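Local coordinates for protein Tae4 (Agrobacterium tumefaciens, PDB 6IJF) that probably acts as a type VI secretion amidase effector that cleaves amide bonds in the peptidoglycan of rival bacteria with a papain-like cysteine-peptidase fold, at residues C[8-16]-C[51-59]; C[82-90]-C[122-133]. One frame throughout, in Å; residues are numbered along the deposited sequence.

Both contacts are largely buried, yet they bind different parts of the fold. Interaction 1 lays the end of helix 6-11 and the chain that follows it along helix 48-58, whereas interaction 2 sets helix 84-92 against strand 131-137 and the hairpin loop before it. Their centres are about 18 Å apart, on opposite sides of the chain's centre, but they meet where Val52 packs on Leu87 and Ile133. Interaction 1 mixes apolar packing with an arginine hydrogen-bonded to a main-chain carbonyl; interaction 2 has no hydrogen bond between its segments and relies on methionine, leucine and isoleucine, with its most exposed part at Arg85.

Interaction 1: residues C[8-16]-C[51-59]; sequences TLYSNYPSS and RVSIAFVKS
Arg51 NH1 donates a hydrogen bond to Pro14 O at 2.9 Å, a short, direct bond between segments 8-16 and 51-59. It is fairly straight, with an N-H...O angle of 163°, and the oxygen lies in the guanidinium plane; the nitrogen, however, stands above the carbonyl plane of Pro14. The extended run from CG to NE carries the charged end along residues 14-16, where Ser16 CB lies over one face of the guanidinium, toward its edge, 3.6 Å from Arg51 NE. Thr47 and Leu24 receive bonds from NE and NH2, which helps fix the rotation of this buried group.

Beside the base of that side chain, Tyr13 holds CG anti to its backbone N (chi1 175°), which brings CE1 to within 3.6 Å of Arg51 CB, while its hydroxyl bonds to Ser147. Small Ala55 lets the chain come close: Tyr13 and Ala55 lie 4.4 Å apart between CA atoms. Leu9 then sets CD1 almost squarely over the Phe56 ring, 3.8 Å from the centroid, a CH-pi contact, and its other branch, CD2, meets CZ of that ring at 3.9 Å. At the end of helix 48-58, Ser59 OG turns back to donate to Ala55 O at 2.7 Å, and Thr8 CG2 packs beside it.

A long arginine with a flat guanidinium end suits its place because it can satisfy main-chain carbonyls while its methylene groups pack on tyrosine and proline. The chemistry thus implies a buried positive charge, probably stabilised by surrounding dipoles, at one end of a contact whose middle is apolar.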
loop_
_atom_site.group_PDB
_atom_site.type_symbol
_atom_site.label_atom_id
_atom_site.label_comp_id
_atom_site.label_asym_id
_atom_site.label_seq_id
_atom_site.Cartn_x
_atom_site.Cartn_y
_atom_site.Cartn_z
ATOM N N THR C 8 21.284 22.021 -2.830
ATOM C CA THR C 8 22.653 21.447 -2.707
ATOM C C THR C 8 22.589 20.274 -1.729
ATOM O O THR C 8 23.088 19.192 -2.053
ATOM C CB THR C 8 23.665 22.510 -2.265
ATOM O OG1 THR C 8 23.682 23.523 -3.271
ATOM C CG2 THR C 8 25.049 21.945 -2.055
ATOM N N LEU C 9 21.999 20.492 -0.556
ATOM C CA LEU C 9 21.855 19.456 0.490
ATOM C C LEU C 9 21.168 18.212 -0.084
ATOM O O LEU C 9 21.702 17.102 0.098
ATOM C CB LEU C 9 21.028 20.069 1.618
ATOM C CG LEU C 9 21.014 19.249 2.894
ATOM C CD1 LEU C 9 22.429 19.098 3.474
ATOM C CD2 LEU C 9 20.073 19.908 3.904
ATOM N N TYR C 10 20.058 18.400 -0.798
ATOM C CA TYR C 10 19.223 17.308 -1.368
ATOM C C TYR C 10 20.005 16.548 -2.435
ATOM O O TYR C 10 20.028 15.289 -2.445
ATOM C CB TYR C 10 17.921 17.882 -1.929
ATOM C CG TYR C 10 16.870 16.843 -2.227
ATOM C CD1 TYR C 10 16.820 16.167 -3.438
ATOM C CD2 TYR C 10 15.912 16.539 -1.273
ATOM C CE1 TYR C 10 15.827 15.227 -3.701
ATOM C CE2 TYR C 10 14.925 15.603 -1.514
ATOM C CZ TYR C 10 14.889 14.936 -2.724
ATOM O OH TYR C 10 13.915 13.995 -2.883
ATOM N N SER C 11 20.661 17.284 -3.338
ATOM C CA SER C 11 21.518 16.695 -4.402
ATOM C C SER C 11 22.602 15.811 -3.771
ATOM O O SER C 11 23.067 14.888 -4.452
ATOM C CB SER C 11 22.152 17.765 -5.271
ATOM O OG SER C 11 23.238 18.389 -4.577
ATOM N N ASN C 12 23.035 16.095 -2.538
ATOM C CA ASN C 12 24.126 15.322 -1.872
ATOM C C ASN C 12 23.600 14.168 -1.001
ATOM O O ASN C 12 24.439 13.468 -0.377
ATOM C CB ASN C 12 25.004 16.268 -1.059
ATOM C CG ASN C 12 25.936 17.077 -1.941
ATOM O OD1 ASN C 12 26.220 18.255 -1.666
ATOM N ND2 ASN C 12 26.461 16.435 -2.969
ATOM N N TYR C 13 22.287 13.987 -0.909
ATOM C CA TYR C 13 21.672 13.019 0.046
ATOM C C TYR C 13 21.556 11.643 -0.613
ATOM O O TYR C 13 20.900 11.497 -1.650
ATOM C CB TYR C 13 20.321 13.532 0.556
ATOM C CG TYR C 13 19.596 12.532 1.435
ATOM C CD1 TYR C 13 19.877 12.413 2.786
ATOM C CD2 TYR C 13 18.656 11.667 0.899
ATOM C CE1 TYR C 13 19.239 11.484 3.579
ATOM C CE2 TYR C 13 17.973 10.754 1.692
ATOM C CZ TYR C 13 18.275 10.650 3.037
ATOM O OH TYR C 13 17.649 9.685 3.778
ATOM N N PRO C 14 22.148 10.584 -0.021
ATOM C CA PRO C 14 21.916 9.209 -0.475
ATOM C C PRO C 14 20.669 8.577 0.168
ATOM O O PRO C 14 20.595 8.411 1.398
ATOM C CB PRO C 14 23.230 8.531 -0.049
ATOM C CG PRO C 14 23.557 9.192 1.258
ATOM C CD PRO C 14 23.054 10.626 1.134
ATOM N N SER C 15 19.676 8.239 -0.646
ATOM C CA SER C 15 18.365 7.734 -0.170
ATOM C C SER C 15 18.417 6.222 0.060
ATOM O O SER C 15 19.104 5.508 -0.702
ATOM C CB SER C 15 17.285 8.140 -1.151
ATOM O OG SER C 15 16.067 7.448 -0.897
ATOM N N SER C 16 17.674 5.699 1.038
ATOM C CA SER C 16 17.487 4.236 1.244
ATOM C C SER C 16 16.281 3.702 0.440
ATOM O O SER C 16 15.976 2.490 0.551
ATOM C CB SER C 16 17.341 3.900 2.722
ATOM O OG SER C 16 16.308 4.655 3.294
ATOM N N ARG C 51 22.992 8.972 6.569
ATOM C CA ARG C 51 22.612 9.526 5.244
ATOM C C ARG C 51 22.478 11.045 5.369
ATOM O O ARG C 51 22.999 11.780 4.499
ATOM C CB ARG C 51 21.348 8.825 4.725
ATOM C CG ARG C 51 21.572 7.352 4.449
ATOM C CD ARG C 51 20.298 6.597 4.099
ATOM N NE ARG C 51 20.560 5.194 3.840
ATOM C CZ ARG C 51 20.947 4.705 2.663
ATOM N NH1 ARG C 51 21.139 5.523 1.641
ATOM N NH2 ARG C 51 21.097 3.404 2.511
ATOM N N VAL C 52 21.842 11.544 6.438
ATOM C CA VAL C 52 21.705 13.020 6.619
ATOM C C VAL C 52 23.081 13.651 6.912
ATOM O O VAL C 52 23.372 14.733 6.317
ATOM C CB VAL C 52 20.637 13.387 7.663
ATOM C CG1 VAL C 52 20.685 14.886 7.974
ATOM C CG2 VAL C 52 19.239 12.987 7.189
ATOM N N SER C 53 23.915 13.023 7.737
ATOM C CA SER C 53 25.317 13.492 8.002
ATOM C C SER C 53 26.070 13.680 6.681
ATOM O O SER C 53 26.627 14.767 6.449
ATOM C CB SER C 53 26.074 12.537 8.889
ATOM O OG SER C 53 25.486 12.404 10.154
ATOM N N ILE C 54 26.005 12.698 5.785
ATOM C CA ILE C 54 26.751 12.716 4.486
ATOM C C ILE C 54 26.259 13.878 3.623
ATOM O O ILE C 54 27.112 14.592 3.040
ATOM C CB ILE C 54 26.628 11.360 3.787
ATOM C CG1 ILE C 54 27.477 10.335 4.527
ATOM C CG2 ILE C 54 27.004 11.465 2.321
ATOM C CD1 ILE C 54 27.152 8.911 4.212
ATOM N N ALA C 55 24.944 14.095 3.565
ATOM C CA ALA C 55 24.363 15.219 2.811
ATOM C C ALA C 55 25.008 16.544 3.275
ATOM O O ALA C 55 25.397 17.375 2.401
ATOM C CB ALA C 55 22.864 15.232 2.946
ATOM N N PHE C 56 25.123 16.745 4.586
ATOM C CA PHE C 56 25.704 17.992 5.173
ATOM C C PHE C 56 27.206 18.076 4.840
ATOM O O PHE C 56 27.638 19.092 4.250
ATOM C CB PHE C 56 25.420 18.082 6.675
ATOM C CG PHE C 56 24.078 18.714 6.980
ATOM C CD1 PHE C 56 23.929 20.082 6.955
ATOM C CD2 PHE C 56 22.948 17.942 7.182
ATOM C CE1 PHE C 56 22.697 20.685 7.202
ATOM C CE2 PHE C 56 21.714 18.531 7.422
ATOM C CZ PHE C 56 21.600 19.906 7.454
ATOM N N VAL C 57 27.957 17.033 5.160
ATOM C CA VAL C 57 29.424 16.976 4.891
ATOM C C VAL C 57 29.690 17.310 3.427
ATOM O O VAL C 57 30.496 18.192 3.176
ATOM C CB VAL C 57 29.992 15.601 5.244
ATOM C CG1 VAL C 57 31.391 15.426 4.679
ATOM C CG2 VAL C 57 29.971 15.388 6.736
ATOM N N LYS C 58 29.000 16.667 2.487
ATOM C CA LYS C 58 29.284 16.872 1.035
ATOM C C LYS C 58 28.860 18.277 0.619
ATOM O O LYS C 58 29.337 18.752 -0.440
ATOM C CB LYS C 58 28.584 15.813 0.188
ATOM C CG LYS C 58 29.248 14.456 0.283
ATOM C CD LYS C 58 28.691 13.516 -0.741
ATOM C CE LYS C 58 29.263 12.132 -0.573
ATOM N NZ LYS C 58 28.815 11.264 -1.679
ATOM N N SER C 59 28.013 18.938 1.412
ATOM C CA SER C 59 27.580 20.332 1.141
ATOM C C SER C 59 28.526 21.301 1.871
ATOM O O SER C 59 28.228 22.479 1.880
ATOM C CB SER C 59 26.128 20.560 1.508
ATOM O OG SER C 59 25.289 19.600 0.880
#

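Interaction 2: residues C[82-90]-C[122-133]; sequences VNMRRLATL and NNIPGYTGGGHI
Met84 reaches from the first turn of helix 84-92 onto the backbone of residues 130-132, and each of its atoms has a partner there. CB lies 3.7 Å from Gly131 O. Because chi1 is 173°, with CG anti to the backbone N, the chain leads off toward the strand; CG comes beside the same carbonyl oxygen and packs on Ile133 CG2 at 3.9 Å. A bend at chi2 (-92°) then lays the sulfur against the main chain, with SD 3.5 Å from Gly130 C. Finally the methyl CE ends 3.4 Å from ND2 of Asn122, whose OD1 is hydrogen-bonded to Thr155, which helps hold the amide with its NH2 beside the methyl. A flexible thioether suits this curved path, and glycine suits position 130, where a beta carbon would press tightly on Met84 SD and Arg85 CB.

Arg85 lies against the same loop on its exposed side. Its guanidinium places one face over Gly130 CA, which is 3.6 Å from NH2, a van der Waals contact. Further along, Ile133 points toward the helix: CG2 meets Leu87 CD2 at 4.1 Å, the two side chains crossing at about a right angle, and CD1 reaches small Ala88.

Helix 84-90 and strand 131-133 run at 49° to each other, their axes 8.4 Å apart. Met84 also touches Cys48 and Ala120; His132, turned away from helix 84-92, bonds to Asp134 and packs on Cys48, consistent with the Cys-His-Asp triad of papain-like amidases. Helix 84-92 lies beside helix 48-58, and both pack against the antiparallel sheet; helix 84-92 touches strands 116-122, 131-137 and 155-160.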
loop_
_atom_site.group_PDB
_atom_site.type_symbol
_atom_site.label_atom_id
_atom_site.label_comp_id
_atom_site.label_asym_id
_atom_site.label_seq_id
_atom_site.Cartn_x
_atom_site.Cartn_y
_atom_site.Cartn_z
ATOM N N VAL C 82 25.820 8.724 13.926
ATOM C CA VAL C 82 25.058 7.490 13.556
ATOM C C VAL C 82 23.715 7.460 14.287
ATOM O O VAL C 82 22.834 6.714 13.841
ATOM C CB VAL C 82 25.882 6.221 13.826
ATOM C CG1 VAL C 82 25.061 4.945 13.790
ATOM C CG2 VAL C 82 27.060 6.141 12.867
ATOM N N ASN C 83 23.562 8.216 15.365
ATOM C CA ASN C 83 22.402 8.111 16.301
ATOM C C ASN C 83 21.438 9.225 15.919
ATOM O O ASN C 83 21.845 10.429 15.933
ATOM C CB ASN C 83 22.791 8.258 17.779
ATOM C CG ASN C 83 21.614 8.115 18.728
ATOM O OD1 ASN C 83 21.260 7.027 19.180
ATOM N ND2 ASN C 83 21.053 9.236 19.084
ATOM N N MET C 84 20.202 8.845 15.578
ATOM C CA MET C 84 19.213 9.829 15.078
ATOM C C MET C 84 18.923 10.873 16.165
ATOM O O MET C 84 18.921 12.070 15.846
ATOM C CB MET C 84 17.928 9.142 14.632
ATOM C CG MET C 84 16.846 10.123 14.271
ATOM S SD MET C 84 15.811 10.478 15.735
ATOM C CE MET C 84 14.838 11.821 15.045
ATOM N N ARG C 85 18.752 10.450 17.412
ATOM C CA ARG C 85 18.443 11.392 18.542
ATOM C C ARG C 85 19.578 12.427 18.684
ATOM O O ARG C 85 19.297 13.660 18.768
ATOM C CB ARG C 85 18.184 10.591 19.830
ATOM C CG ARG C 85 17.659 11.438 20.992
ATOM C CD ARG C 85 17.614 10.696 22.328
ATOM N NE ARG C 85 17.363 9.253 22.238
ATOM C CZ ARG C 85 16.168 8.674 22.080
ATOM N NH1 ARG C 85 15.071 9.411 21.950
ATOM N NH2 ARG C 85 16.076 7.352 22.029
ATOM N N ARG C 86 20.835 11.963 18.710
ATOM C CA ARG C 86 22.015 12.859 18.828
ATOM C C ARG C 86 22.099 13.780 17.617
ATOM O O ARG C 86 22.344 14.977 17.830
ATOM C CB ARG C 86 23.302 12.047 19.032
ATOM C CG ARG C 86 23.379 11.419 20.414
ATOM C CD ARG C 86 24.813 11.347 20.924
ATOM N NE ARG C 86 25.550 10.418 20.103
ATOM C CZ ARG C 86 25.378 9.096 20.112
ATOM N NH1 ARG C 86 26.118 8.334 19.320
ATOM N NH2 ARG C 86 24.491 8.538 20.922
ATOM N N LEU C 87 21.834 13.290 16.389
ATOM C CA LEU C 87 21.893 14.196 15.215
ATOM C C LEU C 87 20.794 15.259 15.334
ATOM O O LEU C 87 21.062 16.417 14.998
ATOM C CB LEU C 87 21.811 13.401 13.902
ATOM C CG LEU C 87 21.932 14.248 12.622
ATOM C CD1 LEU C 87 23.249 15.003 12.561
ATOM C CD2 LEU C 87 21.783 13.384 11.385
ATOM N N ALA C 88 19.576 14.889 15.741
ATOM C CA ALA C 88 18.430 15.842 15.859
ATOM C C ALA C 88 18.769 16.926 16.899
ATOM O O ALA C 88 18.535 18.097 16.641
ATOM C CB ALA C 88 17.179 15.082 16.250
ATOM N N THR C 89 19.361 16.522 18.022
ATOM C CA THR C 89 19.909 17.421 19.078
ATOM C C THR C 89 20.919 18.407 18.472
ATOM O O THR C 89 20.780 19.619 18.662
ATOM C CB THR C 89 20.507 16.570 20.205
ATOM O OG1 THR C 89 19.425 15.765 20.690
ATOM C CG2 THR C 89 21.130 17.412 21.301
ATOM N N LEU C 90 21.891 17.909 17.711
ATOM C CA LEU C 90 22.929 18.759 17.094
ATOM C C LEU C 90 22.292 19.760 16.144
ATOM O O LEU C 90 22.704 20.941 16.135
ATOM C CB LEU C 90 23.908 17.843 16.352
ATOM C CG LEU C 90 25.053 18.540 15.633
ATOM C CD1 LEU C 90 26.330 17.742 15.867
ATOM C CD2 LEU C 90 24.780 18.671 14.140
ATOM N N ASN C 122 9.989 11.725 15.792
ATOM C CA ASN C 122 10.478 11.297 17.132
ATOM C C ASN C 122 9.549 10.237 17.722
ATOM O O ASN C 122 8.328 10.488 17.748
ATOM C CB ASN C 122 10.600 12.476 18.088
ATOM C CG ASN C 122 11.350 13.626 17.476
ATOM O OD1 ASN C 122 10.782 14.705 17.267
ATOM N ND2 ASN C 122 12.595 13.385 17.108
ATOM N N ASN C 123 10.102 9.119 18.189
ATOM C CA ASN C 123 9.388 8.041 18.921
ATOM C C ASN C 123 8.332 7.396 18.019
ATOM O O ASN C 123 7.123 7.718 18.111
ATOM C CB ASN C 123 8.852 8.597 20.247
ATOM C CG ASN C 123 9.941 9.313 21.013
ATOM O OD1 ASN C 123 11.005 8.746 21.261
ATOM N ND2 ASN C 123 9.716 10.582 21.302
ATOM N N ILE C 124 8.770 6.499 17.166
ATOM C CA ILE C 124 7.906 5.754 16.210
ATOM C C ILE C 124 7.355 4.490 16.859
ATOM O O ILE C 124 8.111 3.661 17.332
ATOM C CB ILE C 124 8.690 5.448 14.920
ATOM C CG1 ILE C 124 9.127 6.773 14.268
ATOM C CG2 ILE C 124 7.896 4.536 14.001
ATOM C CD1 ILE C 124 10.358 6.687 13.376
ATOM N N PRO C 125 6.020 4.319 16.888
ATOM C CA PRO C 125 5.393 3.079 17.356
ATOM C C PRO C 125 5.931 1.781 16.730
ATOM O O PRO C 125 5.754 1.586 15.510
ATOM C CB PRO C 125 3.915 3.271 16.928
ATOM C CG PRO C 125 3.704 4.759 17.014
ATOM C CD PRO C 125 5.011 5.337 16.519
ATOM N N GLY C 126 6.482 0.880 17.560
ATOM C CA GLY C 126 7.031 -0.417 17.112
ATOM C C GLY C 126 8.524 -0.311 16.843
ATOM O O GLY C 126 9.158 -1.302 16.443
ATOM N N TYR C 127 9.111 0.865 17.054
ATOM C CA TYR C 127 10.573 1.077 16.830
ATOM C C TYR C 127 11.146 1.829 18.037
ATOM O O TYR C 127 10.670 2.924 18.355
ATOM C CB TYR C 127 10.792 1.738 15.466
ATOM C CG TYR C 127 12.232 2.088 15.202
ATOM C CD1 TYR C 127 13.243 1.154 15.365
ATOM C CD2 TYR C 127 12.585 3.356 14.774
ATOM C CE1 TYR C 127 14.577 1.492 15.143
ATOM C CE2 TYR C 127 13.901 3.693 14.513
ATOM C CZ TYR C 127 14.908 2.767 14.713
ATOM O OH TYR C 127 16.208 3.140 14.498
ATOM N N THR C 128 12.122 1.215 18.723
ATOM C CA THR C 128 12.720 1.668 20.016
ATOM C C THR C 128 13.856 2.687 19.802
ATOM O O THR C 128 14.199 3.389 20.796
ATOM C CB THR C 128 13.197 0.459 20.851
ATOM O OG1 THR C 128 14.265 -0.202 20.173
ATOM C CG2 THR C 128 12.125 -0.580 21.117
ATOM N N GLY C 129 14.432 2.762 18.586
ATOM C CA GLY C 129 15.344 3.852 18.177
ATOM C C GLY C 129 14.745 5.230 18.451
ATOM O O GLY C 129 13.509 5.305 18.670
ATOM N N GLY C 130 15.571 6.289 18.408
ATOM C CA GLY C 130 15.163 7.705 18.558
ATOM C C GLY C 130 14.048 8.087 17.585
ATOM O O GLY C 130 13.229 8.974 17.904
ATOM N N GLY C 131 13.967 7.415 16.434
ATOM C CA GLY C 131 13.059 7.805 15.349
ATOM C C GLY C 131 13.825 7.957 14.052
ATOM O O GLY C 131 14.805 7.224 13.850
ATOM N N HIS C 132 13.328 8.800 13.156
ATOM C CA HIS C 132 13.803 8.884 11.753
ATOM C C HIS C 132 14.090 10.341 11.448
ATOM O O HIS C 132 13.258 11.205 11.770
ATOM C CB HIS C 132 12.762 8.294 10.798
ATOM C CG HIS C 132 13.173 8.332 9.365
ATOM N ND1 HIS C 132 14.200 7.555 8.893
ATOM C CD2 HIS C 132 12.715 9.064 8.322
ATOM C CE1 HIS C 132 14.369 7.803 7.601
ATOM N NE2 HIS C 132 13.449 8.706 7.217
ATOM N N ILE C 133 15.244 10.598 10.850
ATOM C CA ILE C 133 15.588 11.954 10.346
ATOM C C ILE C 133 15.836 11.873 8.845
ATOM O O ILE C 133 16.350 10.826 8.364
ATOM C CB ILE C 133 16.775 12.519 11.147
ATOM C CG1 ILE C 133 16.931 14.004 10.870
ATOM C CG2 ILE C 133 18.052 11.707 10.908
ATOM C CD1 ILE C 133 17.838 14.701 11.853
#